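Local coordinates for flavoprotein 390 (Photobacterium phosphoreum, PDB 1FVP) that binds two flavin mononucleotides per subunit, each joined to a myristate, as a homodimeric non-fluorescent member of the bacterial luciferase family, at residues S167-S171 / N172-S176; N135-E138 / T139-K142. All blocks are in the same frame, centred on the assembly; numbering follows the deposited sequence.

Overall arrangement
Followed from the N terminus, the chain first makes contact 2, where the end of strand 126-134 turns through 135-138 into helix 138-155. Contact 1 comes later, where the short helix 166-171 ends and the chain passes through N172 and V173 into strand 174-175. Each is a local turn, and the two stand in series, neither nested nor crossed. They meet in space nonetheless, their centres about 10 Å apart: strand 174-175 lies parallel to strand 126-134, and G175 O is 2.9 Å from N135 N, a probable hydrogen bond. Contact 2 thus opens, and contact 1 closes, a beta-alpha-beta crossover with helix 138-155 packed against the returning segment.

Contact 1 (S167-S171 / N172-S176); sequences SIIQS and NVTGS
N172 folds back on I168 at the end of helix 166-171 and gives its oxygen two hydrogen bonds. The backbone bond from N172 N to I168 O is 2.7 Å and lies in the carbonyl plane, with a C=O...N angle of 156°. The side-chain bond from N172 ND2 to I168 O is 2.9 Å, close to straight at 162°, and comes from above that plane. CG of N172 sits beside its own backbone N (chi1 -79°), which brings the amide round to the oxygen the backbone N-H already uses. The same ND2 also bonds to the backbone oxygen of W96, while OD1 accepts from the backbone N of H131, and these partners fix the rotation of the amide. In the preceding residue, S171 OG bonds back over one turn to S167 O at 2.9 Å and accepts from the backbone N of N100.

The packing is lighter. CG2 of I168 lies beside the amide nitrogen of N172, and CG2 of I169 meets CG2 of T174 at 4.1 Å; I169 and T174 also touch L145 of helix 138-155. V173 turns away from the helix, and its side chain touches a bound flavin-myristate adduct, L130 and V132.

The arrangement is a helix C-terminal exit in which an asparagine side chain reinforces the last turn, leading into a short parallel strand beside V173 of a flavin pocket.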
ATOM      1  N   SER A 167       6.091  15.487 -23.197  1.00 42.43           N
ATOM      2  CA  SER A 167       6.094  16.282 -21.954  1.00 40.75           C
ATOM      3  C   SER A 167       6.115  15.400 -20.707  1.00 39.73           C
ATOM      4  O   SER A 167       6.882  15.682 -19.763  1.00 39.03           O
ATOM      5  CB  SER A 167       4.899  17.230 -21.928  1.00 40.47           C
ATOM      6  OG  SER A 167       3.730  16.450 -22.174  1.00 40.44           O
ATOM      7  N   ILE A 168       5.267  14.362 -20.713  1.00 38.42           N
ATOM      8  CA  ILE A 168       5.240  13.457 -19.555  1.00 36.86           C
ATOM      9  C   ILE A 168       6.706  13.049 -19.356  1.00 36.83           C
ATOM     10  O   ILE A 168       7.229  13.276 -18.262  1.00 37.46           O
ATOM     11  CB  ILE A 168       4.338  12.205 -19.665  1.00 35.83           C
ATOM     12  CG1 ILE A 168       2.871  12.593 -19.949  1.00 34.77           C
ATOM     13  CG2 ILE A 168       4.449  11.320 -18.384  1.00 35.54           C
ATOM     14  CD1 ILE A 168       1.995  11.389 -20.376  1.00 34.57           C
ATOM     15  N   ILE A 169       7.269  12.519 -20.439  1.00 36.33           N
ATOM     16  CA  ILE A 169       8.670  12.080 -20.416  1.00 35.38           C
ATOM     17  C   ILE A 169       9.576  13.235 -19.973  1.00 34.88           C
ATOM     18  O   ILE A 169      10.440  13.045 -19.105  1.00 34.36           O
ATOM     19  CB  ILE A 169       9.163  11.465 -21.756  1.00 35.55           C
ATOM     20  CG1 ILE A 169       8.243  10.342 -22.264  1.00 35.47           C
ATOM     21  CG2 ILE A 169      10.639  10.964 -21.605  1.00 36.28           C
ATOM     22  CD1 ILE A 169       8.507   9.954 -23.754  1.00 35.45           C
ATOM     23  N   GLN A 170       9.335  14.377 -20.591  1.00 34.71           N
ATOM     24  CA  GLN A 170      10.098  15.597 -20.292  1.00 34.90           C
ATOM     25  C   GLN A 170       9.954  15.930 -18.801  1.00 34.55           C
ATOM     26  O   GLN A 170      10.878  16.531 -18.216  1.00 35.13           O
ATOM     27  CB  GLN A 170       9.694  16.771 -21.157  1.00 36.39           C
ATOM     28  CG  GLN A 170      10.094  16.703 -22.605  1.00 39.16           C
ATOM     29  CD  GLN A 170      11.575  16.903 -22.850  1.00 41.01           C
ATOM     30  OE1 GLN A 170      12.207  17.804 -22.285  1.00 41.93           O
ATOM     31  NE2 GLN A 170      12.109  16.033 -23.712  1.00 41.25           N
ATOM     32  N   SER A 171       8.827  15.548 -18.227  1.00 33.36           N
ATOM     33  CA  SER A 171       8.541  15.783 -16.807  1.00 32.37           C
ATOM     34  C   SER A 171       9.267  14.706 -15.982  1.00 32.22           C
ATOM     35  O   SER A 171       9.811  15.000 -14.904  1.00 32.08           O
ATOM     36  CB  SER A 171       7.068  15.765 -16.475  1.00 31.74           C
ATOM     37  OG  SER A 171       6.295  16.762 -17.090  1.00 31.38           O
ATOM     38  N   ASN A 172       9.238  13.504 -16.542  1.00 31.45           N
ATOM     39  CA  ASN A 172       9.880  12.333 -15.909  1.00 30.86           C
ATOM     40  C   ASN A 172      11.401  12.468 -15.958  1.00 30.13           C
ATOM     41  O   ASN A 172      11.913  13.417 -16.574  1.00 29.86           O
ATOM     42  CB  ASN A 172       9.262  11.048 -16.439  1.00 31.23           C
ATOM     43  CG  ASN A 172       7.930  10.763 -15.762  1.00 31.61           C
ATOM     44  OD1 ASN A 172       7.920  10.048 -14.753  1.00 32.24           O
ATOM     45  ND2 ASN A 172       6.805  11.271 -16.250  1.00 31.90           N
ATOM     46  N   VAL A 173      12.086  11.540 -15.317  1.00 29.62           N
ATOM     47  CA  VAL A 173      13.542  11.459 -15.151  1.00 28.73           C
ATOM     48  C   VAL A 173      14.306  10.518 -16.066  1.00 28.81           C
ATOM     49  O   VAL A 173      14.195   9.283 -15.956  1.00 29.12           O
ATOM     50  CB  VAL A 173      13.729  11.084 -13.654  1.00 27.64           C
ATOM     51  CG1 VAL A 173      15.177  11.036 -13.246  1.00 28.53           C
ATOM     52  CG2 VAL A 173      12.959  12.037 -12.765  1.00 27.69           C
ATOM     53  N   THR A 174      15.117  11.055 -16.969  1.00 28.89           N
ATOM     54  CA  THR A 174      15.912  10.312 -17.942  1.00 29.00           C
ATOM     55  C   THR A 174      17.201  10.993 -18.404  1.00 29.28           C
ATOM     56  O   THR A 174      17.459  12.197 -18.269  1.00 29.27           O
ATOM     57  CB  THR A 174      15.023   9.994 -19.220  1.00 28.78           C
ATOM     58  OG1 THR A 174      15.212  11.167 -20.078  1.00 30.08           O
ATOM     59  CG2 THR A 174      13.535   9.768 -18.999  1.00 28.25           C
ATOM     60  N   GLY A 175      18.060  10.202 -19.022  1.00 29.47           N
ATOM     61  CA  GLY A 175      19.361  10.613 -19.552  1.00 30.35           C
ATOM     62  C   GLY A 175      20.490   9.959 -18.756  1.00 30.91           C
ATOM     63  O   GLY A 175      20.244   8.970 -18.044  1.00 31.12           O
ATOM     64  N   SER A 176      21.684  10.498 -18.873  1.00 31.39           N
ATOM     65  CA  SER A 176      22.865  10.000 -18.156  1.00 32.63           C
ATOM     66  C   SER A 176      22.636  10.073 -16.652  1.00 32.87           C
ATOM     67  O   SER A 176      21.580  10.554 -16.230  1.00 33.12           O
ATOM     68  CB  SER A 176      24.066  10.885 -18.457  1.00 34.07           C
ATOM     69  OG  SER A 176      24.078  12.062 -17.656  1.00 34.87           O
TER

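Contact 2 (N135-E138 / T139-K142); sequences NEAE and TVAK
N135 and A141 face each other across the turn, CB to CB at 3.7 Å, where the end of strand 126-134 hands over to helix 138-155. N135 carries its CG anti to the backbone N (chi1 154°), which swings the amide toward the first turn of the helix, and there its side chain crosses that of V140 at about a right angle. ND2 is modelled too near V140 CB for its exact place to be trusted. Nearby, A137 CB touches V140 CG2 at 4.0 Å, a small apolar contact, and the methyl of A141 lies 3.3 Å from E138 O.

Behind these side chains stands the backbone. V140 N gives a weak hydrogen bond to A137 O, 3.3 Å long with an N-H...O angle of 145°, a bond from residue i+3 to residue i. A further weak bond, A137 N to N135 OD1 at 3.5 Å, has the pattern of an Asx turn, but A137 N is doubtfully placed.

Farther out, N135 is paired through its backbone with G175, and the K142 side chain leaves the helix across its axis, its CG packing on T174 of strand 174-175. A141 is buried, whereas E138, T139 and V140 lie open to solvent.

Chemically, the turn rests on carbon contacts and weak polar bonds, not on a strong side-chain cap. The E138 carboxylate, near the N-terminal end of the helix, may be mildly stabilised by the helix dipole, though the end of its side chain leads away from the turn.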
ATOM      1  N   ASN A 135      20.403   6.289 -19.158  1.00 27.49           N
ATOM      2  CA  ASN A 135      21.264   5.687 -20.219  1.00 29.56           C
ATOM      3  C   ASN A 135      22.185   6.794 -20.700  1.00 31.48           C
ATOM      4  O   ASN A 135      21.687   7.850 -21.155  1.00 31.96           O
ATOM      5  CB  ASN A 135      20.318   5.009 -21.166  1.00 29.79           C
ATOM      6  CG  ASN A 135      20.777   4.846 -22.588  1.00 30.62           C
ATOM      7  OD1 ASN A 135      21.877   4.364 -22.893  1.00 30.62           O
ATOM      8  ND2 ASN A 135      19.874   5.274 -23.471  1.00 30.85           N
ATOM      9  N   GLU A 136      23.486   6.570 -20.580  1.00 33.11           N
ATOM     10  CA  GLU A 136      24.530   7.536 -20.953  1.00 34.54           C
ATOM     11  C   GLU A 136      24.228   8.198 -22.295  1.00 34.70           C
ATOM     12  O   GLU A 136      24.646   9.338 -22.562  1.00 34.98           O
ATOM     13  CB  GLU A 136      25.945   7.014 -20.988  1.00 36.91           C
ATOM     14  CG  GLU A 136      26.716   6.588 -19.762  1.00 40.52           C
ATOM     15  CD  GLU A 136      27.094   7.536 -18.668  1.00 42.36           C
ATOM     16  OE1 GLU A 136      27.990   8.382 -18.712  1.00 43.01           O
ATOM     17  OE2 GLU A 136      26.382   7.365 -17.635  1.00 43.19           O
ATOM     18  N   ALA A 137      23.506   7.448 -23.100  1.00 34.77           N
ATOM     19  CA  ALA A 137      23.050   7.869 -24.429  1.00 34.90           C
ATOM     20  C   ALA A 137      21.702   8.570 -24.207  1.00 34.88           C
ATOM     21  O   ALA A 137      20.667   7.940 -23.956  1.00 35.04           O
ATOM     22  CB  ALA A 137      22.898   6.693 -25.378  1.00 35.19           C
ATOM     23  N   GLU A 138      21.775   9.880 -24.277  1.00 34.67           N
ATOM     24  CA  GLU A 138      20.615  10.734 -24.088  1.00 34.28           C
ATOM     25  C   GLU A 138      19.328  10.054 -24.536  1.00 33.20           C
ATOM     26  O   GLU A 138      18.490   9.600 -23.747  1.00 33.15           O
ATOM     27  CB  GLU A 138      20.752  12.038 -24.883  1.00 36.79           C
ATOM     28  CG  GLU A 138      21.856  13.030 -24.517  1.00 39.47           C
ATOM     29  CD  GLU A 138      22.245  12.987 -23.057  1.00 41.38           C
ATOM     30  OE1 GLU A 138      21.495  13.247 -22.120  1.00 41.96           O
ATOM     31  OE2 GLU A 138      23.434  12.592 -22.928  1.00 42.43           O
ATOM     32  N   THR A 139      19.194   9.987 -25.832  1.00 31.77           N
ATOM     33  CA  THR A 139      18.128   9.520 -26.671  1.00 30.43           C
ATOM     34  C   THR A 139      17.612   8.104 -26.677  1.00 29.87           C
ATOM     35  O   THR A 139      16.457   7.913 -27.141  1.00 30.09           O
ATOM     36  CB  THR A 139      18.541   9.885 -28.182  1.00 30.01           C
ATOM     37  OG1 THR A 139      19.710  10.748 -28.043  1.00 29.77           O
ATOM     38  CG2 THR A 139      17.394  10.537 -28.934  1.00 30.10           C
ATOM     39  N   VAL A 140      18.398   7.140 -26.252  1.00 28.72           N
ATOM     40  CA  VAL A 140      17.951   5.725 -26.244  1.00 27.53           C
ATOM     41  C   VAL A 140      16.940   5.596 -25.106  1.00 27.81           C
ATOM     42  O   VAL A 140      15.857   5.009 -25.241  1.00 27.60           O
ATOM     43  CB  VAL A 140      19.203   4.849 -26.229  1.00 26.31           C
ATOM     44  CG1 VAL A 140      18.981   3.383 -25.933  1.00 25.66           C
ATOM     45  CG2 VAL A 140      19.988   5.012 -27.519  1.00 25.66           C
ATOM     46  N   ALA A 141      17.302   6.213 -24.000  1.00 27.78           N
ATOM     47  CA  ALA A 141      16.596   6.306 -22.733  1.00 27.42           C
ATOM     48  C   ALA A 141      15.167   6.837 -22.851  1.00 27.36           C
ATOM     49  O   ALA A 141      14.263   6.313 -22.189  1.00 26.71           O
ATOM     50  CB  ALA A 141      17.393   7.214 -21.795  1.00 27.01           C
ATOM     51  N   LYS A 142      15.020   7.859 -23.655  1.00 27.44           N
ATOM     52  CA  LYS A 142      13.771   8.534 -23.953  1.00 28.18           C
ATOM     53  C   LYS A 142      12.904   7.734 -24.919  1.00 28.97           C
ATOM     54  O   LYS A 142      11.660   7.750 -24.862  1.00 28.96           O
ATOM     55  CB  LYS A 142      14.042   9.903 -24.572  1.00 28.65           C
ATOM     56  CG  LYS A 142      14.328  10.999 -23.545  1.00 29.63           C
ATOM     57  CD  LYS A 142      14.188  12.392 -24.120  1.00 30.54           C
ATOM     58  CE  LYS A 142      13.005  12.541 -25.062  1.00 31.93           C
ATOM     59  NZ  LYS A 142      12.859  13.955 -25.516  1.00 33.32           N
TER